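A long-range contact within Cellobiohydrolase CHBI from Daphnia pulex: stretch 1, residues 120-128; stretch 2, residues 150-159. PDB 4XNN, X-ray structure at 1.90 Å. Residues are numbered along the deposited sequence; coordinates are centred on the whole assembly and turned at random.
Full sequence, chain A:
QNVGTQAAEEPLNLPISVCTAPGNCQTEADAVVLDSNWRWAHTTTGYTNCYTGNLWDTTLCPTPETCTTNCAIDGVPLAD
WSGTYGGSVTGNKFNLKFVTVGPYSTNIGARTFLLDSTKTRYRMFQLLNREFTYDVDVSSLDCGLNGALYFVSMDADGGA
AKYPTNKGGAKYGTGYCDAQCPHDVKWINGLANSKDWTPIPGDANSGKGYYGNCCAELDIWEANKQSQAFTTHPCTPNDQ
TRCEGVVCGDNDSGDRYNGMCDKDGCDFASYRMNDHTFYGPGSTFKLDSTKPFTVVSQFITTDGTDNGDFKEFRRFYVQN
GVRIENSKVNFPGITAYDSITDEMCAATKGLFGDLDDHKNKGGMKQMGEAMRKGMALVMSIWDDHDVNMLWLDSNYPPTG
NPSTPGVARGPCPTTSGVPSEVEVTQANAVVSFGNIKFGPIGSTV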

ATOM      1  N   THR A 120       3.859  14.390 -14.470  1.00 33.47           N
ATOM      2  CA  THR A 120       5.265  14.545 -14.288  1.00 33.14           C
ATOM      3  C   THR A 120       5.716  14.353 -12.846  1.00 31.00           C
ATOM      4  O   THR A 120       6.925  14.206 -12.615  1.00 29.47           O
ATOM      5  CB  THR A 120       5.476  16.004 -14.790  1.00 37.93           C
ATOM      6  OG1 THR A 120       5.844  15.938 -16.171  1.00 48.77           O
ATOM      7  CG2 THR A 120       6.395  16.788 -14.042  1.00 39.64           C
ATOM      8  N   ARG A 121       4.763  14.437 -11.877  1.00 29.78           N
ATOM      9  CA  ARG A 121       5.030  14.252 -10.453  1.00 30.49           C
ATOM     10  C   ARG A 121       3.890  13.477  -9.818  1.00 27.25           C
ATOM     11  O   ARG A 121       2.779  13.504 -10.286  1.00 23.76           O
ATOM     12  CB  ARG A 121       5.087  15.552  -9.647  1.00 34.65           C
ATOM     13  CG  ARG A 121       6.131  16.566  -9.994  1.00 43.06           C
ATOM     14  CD  ARG A 121       7.521  16.062  -9.827  1.00 48.72           C
ATOM     15  NE  ARG A 121       8.261  16.428 -11.039  1.00 59.62           N
ATOM     16  CZ  ARG A 121       9.164  17.387 -11.123  1.00 59.88           C
ATOM     17  NH1 ARG A 121       9.491  18.095 -10.042  1.00 67.03           N
ATOM     18  NH2 ARG A 121       9.749  17.635 -12.292  1.00 64.11           N
ATOM     19  N   TYR A 122       4.181  12.803  -8.731  1.00 23.63           N
ATOM     20  CA  TYR A 122       3.112  12.210  -7.974  1.00 24.55           C
ATOM     21  C   TYR A 122       2.224  13.342  -7.372  1.00 24.40           C
ATOM     22  O   TYR A 122       2.751  14.349  -6.944  1.00 26.15           O
ATOM     23  CB  TYR A 122       3.695  11.342  -6.858  1.00 22.65           C
ATOM     24  CG  TYR A 122       4.535  10.192  -7.372  1.00 22.81           C
ATOM     25  CD1 TYR A 122       4.037   9.295  -8.326  1.00 24.28           C
ATOM     26  CD2 TYR A 122       5.837  10.044  -6.971  1.00 22.98           C
ATOM     27  CE1 TYR A 122       4.813   8.247  -8.814  1.00 23.96           C
ATOM     28  CE2 TYR A 122       6.617   8.973  -7.422  1.00 23.70           C
ATOM     29  CZ  TYR A 122       6.115   8.102  -8.352  1.00 24.05           C
ATOM     30  OH  TYR A 122       6.895   7.076  -8.785  1.00 24.54           O
ATOM     31  N   ARG A 123       0.918  13.127  -7.333  1.00 24.44           N
ATOM     32  CA  ARG A 123       0.038  14.039  -6.642  1.00 26.72           C
ATOM     33  C   ARG A 123       0.213  13.901  -5.152  1.00 27.45           C
ATOM     34  O   ARG A 123      -0.221  12.931  -4.578  1.00 31.48           O
ATOM     35  CB  ARG A 123      -1.416  13.740  -6.969  1.00 29.87           C
ATOM     36  CG  ARG A 123      -2.237  15.038  -7.046  1.00 30.83           C
ATOM     37  CD  ARG A 123      -3.520  15.239  -6.244  1.00 36.64           C
ATOM     38  NE  ARG A 123      -3.218  16.044  -5.100  1.00 31.60           N
ATOM     39  CZ  ARG A 123      -3.913  16.929  -4.403  1.00 29.54           C
ATOM     40  NH1 ARG A 123      -5.115  17.505  -4.647  1.00 33.88           N
ATOM     41  NH2 ARG A 123      -3.286  17.330  -3.337  1.00 28.23           N
ATOM     42  N   MET A 124       0.900  14.817  -4.527  1.00 25.69           N
ATOM     43  CA  MET A 124       1.170  14.739  -3.131  1.00 27.48           C
ATOM     44  C   MET A 124      -0.022  15.199  -2.319  1.00 28.92           C
ATOM     45  O   MET A 124      -0.652  16.213  -2.676  1.00 29.30           O
ATOM     46  CB  MET A 124       2.382  15.589  -2.821  1.00 28.50           C
ATOM     47  CG  MET A 124       3.596  15.147  -3.603  1.00 32.94           C
ATOM     48  SD  MET A 124       4.029  13.381  -3.535  1.00 32.31           S
ATOM     49  CE  MET A 124       4.834  13.483  -1.939  1.00 32.92           C
ATOM     50  N   PHE A 125      -0.437  14.445  -1.301  1.00 23.67           N
ATOM     51  CA  PHE A 125      -1.551  14.903  -0.474  1.00 24.82           C
ATOM     52  C   PHE A 125      -1.052  15.360   0.899  1.00 25.75           C
ATOM     53  O   PHE A 125      -0.404  14.586   1.576  1.00 23.70           O
ATOM     54  CB  PHE A 125      -2.531  13.785  -0.277  1.00 24.25           C
ATOM     55  CG  PHE A 125      -3.239  13.356  -1.525  1.00 25.32           C
ATOM     56  CD1 PHE A 125      -2.638  12.469  -2.428  1.00 25.06           C
ATOM     57  CD2 PHE A 125      -4.502  13.795  -1.792  1.00 26.01           C
ATOM     58  CE1 PHE A 125      -3.314  12.073  -3.588  1.00 23.84           C
ATOM     59  CE2 PHE A 125      -5.188  13.384  -2.944  1.00 26.98           C
ATOM     60  CZ  PHE A 125      -4.591  12.529  -3.840  1.00 27.85           C
ATOM     61  N   GLN A 126      -1.406  16.575   1.329  1.00 24.70           N
ATOM     62  CA  GLN A 126      -1.111  17.058   2.700  1.00 26.06           C
ATOM     63  C   GLN A 126      -2.371  16.830   3.519  1.00 24.89           C
ATOM     64  O   GLN A 126      -3.386  17.493   3.366  1.00 23.53           O
ATOM     65  CB  GLN A 126      -0.679  18.521   2.673  1.00 31.74           C
ATOM     66  CG  GLN A 126       0.424  18.632   1.601  1.00 34.51           C
ATOM     67  CD  GLN A 126       1.292  19.860   1.697  1.00 45.45           C
ATOM     68  OE1 GLN A 126       2.449  19.784   2.130  1.00 57.97           O
ATOM     69  NE2 GLN A 126       0.758  20.983   1.327  1.00 44.37           N
ATOM     70  N   LEU A 127      -2.334  15.776   4.315  1.00 24.72           N
ATOM     71  CA  LEU A 127      -3.560  15.143   4.826  1.00 24.81           C
ATOM     72  C   LEU A 127      -4.024  15.672   6.159  1.00 24.69           C
ATOM     73  O   LEU A 127      -5.175  15.378   6.565  1.00 24.87           O
ATOM     74  CB  LEU A 127      -3.351  13.589   4.926  1.00 25.26           C
ATOM     75  CG  LEU A 127      -3.197  12.865   3.594  1.00 24.80           C
ATOM     76  CD1 LEU A 127      -2.609  11.446   3.777  1.00 28.39           C
ATOM     77  CD2 LEU A 127      -4.581  12.828   2.908  1.00 29.30           C
ATOM     78  N   LEU A 128      -3.160  16.396   6.882  1.00 24.76           N
ATOM     79  CA  LEU A 128      -3.552  16.850   8.198  1.00 24.31           C
ATOM     80  C   LEU A 128      -4.710  17.813   8.098  1.00 24.05           C
ATOM     81  O   LEU A 128      -4.711  18.714   7.253  1.00 23.18           O
ATOM     82  CB  LEU A 128      -2.396  17.585   8.893  1.00 27.11           C
ATOM     83  CG  LEU A 128      -1.254  16.765   9.482  1.00 32.23           C
ATOM     84  CD1 LEU A 128      -0.296  17.602  10.290  1.00 33.32           C
ATOM     85  CD2 LEU A 128      -1.787  15.673  10.374  1.00 33.15           C
ATOM     86  N   TYR A 150      -3.276   3.215   0.132  1.00 17.29           N
ATOM     87  CA  TYR A 150      -2.424   3.725   1.176  1.00 18.52           C
ATOM     88  C   TYR A 150      -1.531   4.844   0.683  1.00 18.59           C
ATOM     89  O   TYR A 150      -1.473   5.118  -0.514  1.00 18.69           O
ATOM     90  CB  TYR A 150      -1.615   2.591   1.854  1.00 18.15           C
ATOM     91  CG  TYR A 150      -0.674   1.804   0.974  1.00 18.59           C
ATOM     92  CD1 TYR A 150      -1.130   0.861   0.096  1.00 21.69           C
ATOM     93  CD2 TYR A 150       0.710   1.978   1.070  1.00 18.84           C
ATOM     94  CE1 TYR A 150      -0.235   0.095  -0.674  1.00 20.74           C
ATOM     95  CE2 TYR A 150       1.581   1.243   0.287  1.00 19.59           C
ATOM     96  CZ  TYR A 150       1.086   0.287  -0.584  1.00 21.34           C
ATOM     97  OH  TYR A 150       1.964  -0.415  -1.345  1.00 19.31           O
ATOM     98  N   PHE A 151      -0.872   5.536   1.636  1.00 18.01           N
ATOM     99  CA  PHE A 151       0.011   6.655   1.336  1.00 18.35           C
ATOM    100  C   PHE A 151       1.401   6.345   1.874  1.00 18.73           C
ATOM    101  O   PHE A 151       1.525   5.666   2.909  1.00 18.65           O
ATOM    102  CB  PHE A 151      -0.499   7.925   2.043  1.00 18.28           C
ATOM    103  CG  PHE A 151      -1.786   8.450   1.507  1.00 20.17           C
ATOM    104  CD1 PHE A 151      -1.811   9.336   0.420  1.00 22.57           C
ATOM    105  CD2 PHE A 151      -2.982   8.138   2.118  1.00 21.59           C
ATOM    106  CE1 PHE A 151      -3.061   9.824  -0.054  1.00 22.81           C
ATOM    107  CE2 PHE A 151      -4.195   8.695   1.711  1.00 22.96           C
ATOM    108  CZ  PHE A 151      -4.246   9.512   0.597  1.00 21.26           C
ATOM    109  N   VAL A 152       2.426   6.835   1.190  1.00 19.45           N
ATOM    110  CA  VAL A 152       3.763   6.668   1.605  1.00 19.83           C
ATOM    111  C   VAL A 152       4.518   7.920   1.367  1.00 21.37           C
ATOM    112  O   VAL A 152       4.186   8.682   0.486  1.00 20.84           O
ATOM    113  CB  VAL A 152       4.501   5.516   0.844  1.00 20.00           C
ATOM    114  CG1 VAL A 152       3.980   4.147   1.322  1.00 19.31           C
ATOM    115  CG2 VAL A 152       4.394   5.696  -0.651  1.00 21.47           C
ATOM    116  N   SER A 153       5.540   8.110   2.177  1.00 21.80           N
ATOM    117  CA  SER A 153       6.439   9.274   2.058  1.00 23.41           C
ATOM    118  C   SER A 153       7.507   9.131   0.955  1.00 22.57           C
ATOM    119  O   SER A 153       8.706   9.328   1.181  1.00 23.35           O
ATOM    120  CB  SER A 153       7.057   9.557   3.403  1.00 23.05           C
ATOM    121  OG  SER A 153       6.089   9.983   4.336  1.00 24.32           O
ATOM    122  N   MET A 154       7.062   8.848  -0.265  1.00 22.48           N
ATOM    123  CA  MET A 154       7.872   8.990  -1.431  1.00 23.58           C
ATOM    124  C   MET A 154       8.092  10.462  -1.787  1.00 26.82           C
ATOM    125  O   MET A 154       7.261  11.317  -1.435  1.00 26.36           O
ATOM    126  CB  MET A 154       7.205   8.318  -2.606  1.00 25.66           C
ATOM    127  CG  MET A 154       7.264   6.798  -2.602  1.00 24.80           C
ATOM    128  SD  MET A 154       6.045   5.964  -3.667  1.00 26.78           S
ATOM    129  CE  MET A 154       6.774   6.343  -5.252  1.00 24.12           C
ATOM    130  N   ASP A 155       9.181  10.745  -2.496  1.00 26.86           N
ATOM    131  CA  ASP A 155       9.423  12.059  -3.100  1.00 27.39           C
ATOM    132  C   ASP A 155       8.513  12.220  -4.271  1.00 26.99           C
ATOM    133  O   ASP A 155       8.304  11.266  -5.055  1.00 23.10           O
ATOM    134  CB  ASP A 155      10.828  12.207  -3.652  1.00 28.54           C
ATOM    135  CG  ASP A 155      11.892  12.220  -2.597  1.00 30.82           C
ATOM    136  OD1 ASP A 155      11.561  12.348  -1.425  1.00 35.04           O
ATOM    137  OD2 ASP A 155      13.084  12.136  -2.983  1.00 35.36           O
ATOM    138  N   ALA A 156       8.065  13.467  -4.491  1.00 26.96           N
ATOM    139  CA  ALA A 156       7.111  13.748  -5.599  1.00 26.36           C
ATOM    140  C   ALA A 156       7.675  13.424  -7.023  1.00 25.09           C
ATOM    141  O   ALA A 156       6.923  13.159  -7.982  1.00 24.04           O
ATOM    142  CB  ALA A 156       6.714  15.221  -5.522  1.00 28.91           C
ATOM    143  N   ASP A 157       8.989  13.464  -7.167  1.00 26.11           N
ATOM    144  CA  ASP A 157       9.630  13.204  -8.438  1.00 28.02           C
ATOM    145  C   ASP A 157      10.306  11.848  -8.447  1.00 30.83           C
ATOM    146  O   ASP A 157      11.161  11.570  -9.304  1.00 28.83           O
ATOM    147  CB  ASP A 157      10.665  14.297  -8.756  1.00 30.84           C
ATOM    148  CG  ASP A 157      11.832  14.329  -7.774  1.00 35.13           C
ATOM    149  OD1 ASP A 157      11.837  13.599  -6.719  1.00 34.33           O
ATOM    150  OD2 ASP A 157      12.794  15.103  -8.047  1.00 32.13           O
ATOM    151  N   GLY A 158       9.912  10.970  -7.525  1.00 29.34           N
ATOM    152  CA  GLY A 158      10.474   9.642  -7.551  1.00 28.68           C
ATOM    153  C   GLY A 158      11.918   9.542  -7.099  1.00 29.66           C
ATOM    154  O   GLY A 158      12.470   8.468  -7.135  1.00 27.47           O
ATOM    155  N   GLY A 159      12.519  10.637  -6.677  1.00 27.32           N
ATOM    156  CA  GLY A 159      13.925  10.682  -6.345  1.00 29.25           C
ATOM    157  C   GLY A 159      14.832  11.309  -7.428  1.00 32.77           C
ATOM    158  O   GLY A 159      16.059  11.366  -7.240  1.00 35.75           O
TER
HETATM  159  O   HOH W   1       9.475  13.059 -11.854  1.00 33.99           O

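The two stretches meet in a largely apolar side-chain contact, pinned at one end by a single direct backbone hydrogen bond and closed at the other by a small aromatic and aliphatic cluster, with 519 Å² buried in all. The pin joins Tyr122 N to Ala156 O at 2.9 Å, with a nearly straight N-H...O angle of 160°. The same carbonyl receives a CA-H...O contact from Arg121, whose CA lies 3.3 Å from Ala156 O, so Ala156 O engages two successive residues of the first stretch. Here the backbones come closest, the CA atoms of Tyr122 and Ala156 being 4.9 Å apart.

The segment that offers this carbonyl is a type I turn from Asp155 to Gly158, closed by Gly158 N donating to Asp155 O at 3.0 Å. Both glycines have positive phi, and at the backbone angles of Gly159 a side chain would be jammed against the preceding carbonyl oxygen.

Tyr122 points toward this segment and its buried ring fills the space beside it. Asp155 O approaches the edge of the ring, 3.4 Å from Tyr122 CD2, while Met154 CE packs 3.4 Å from Tyr122 CE2. The flexible thioether of Met154 follows the ring obliquely, its SD 5.3 Å from the Tyr122 ring centroid. The hydroxyl of Tyr122 is hydrogen-bonded elsewhere in the structure, which lets a polar group be buried along with the ring.

Met124 starts sideways, but its all-m side chain brings its end nearer the second stretch: Met124 CE lies 3.3 Å from Met154 O, and Met124 CG packs 3.7 Å from Ala156 CB. Ala156 thus presents its methyl to Met124 and its carbonyl to Tyr122.

Farther along, Phe151, on the strand, packs against both Phe125 and Leu127. The edge of its ring is directed at the face of Phe125 in an offset edge-to-face pair, with centroids 5.5 Å apart and planes at 69°. Over one face of Phe151 sits Leu127 CD1, 3.7 Å from the ring centroid and only 10° off the normal, a well-formed CH-pi contact. All three residues are buried and point toward the opposing stretch, as suits their apolar side chains.

At the Arg121 end the contact is more polar. Asp157 CB lies over one face of the Arg121 guanidinium and 3.8 Å from Arg121 CD, while Arg121 NE donates to Thr120 O at 3.0 Å. A water also bridges the stretches, donating to Thr120 O at 2.9 Å and, weakly, to Asp157 O at 3.4 Å.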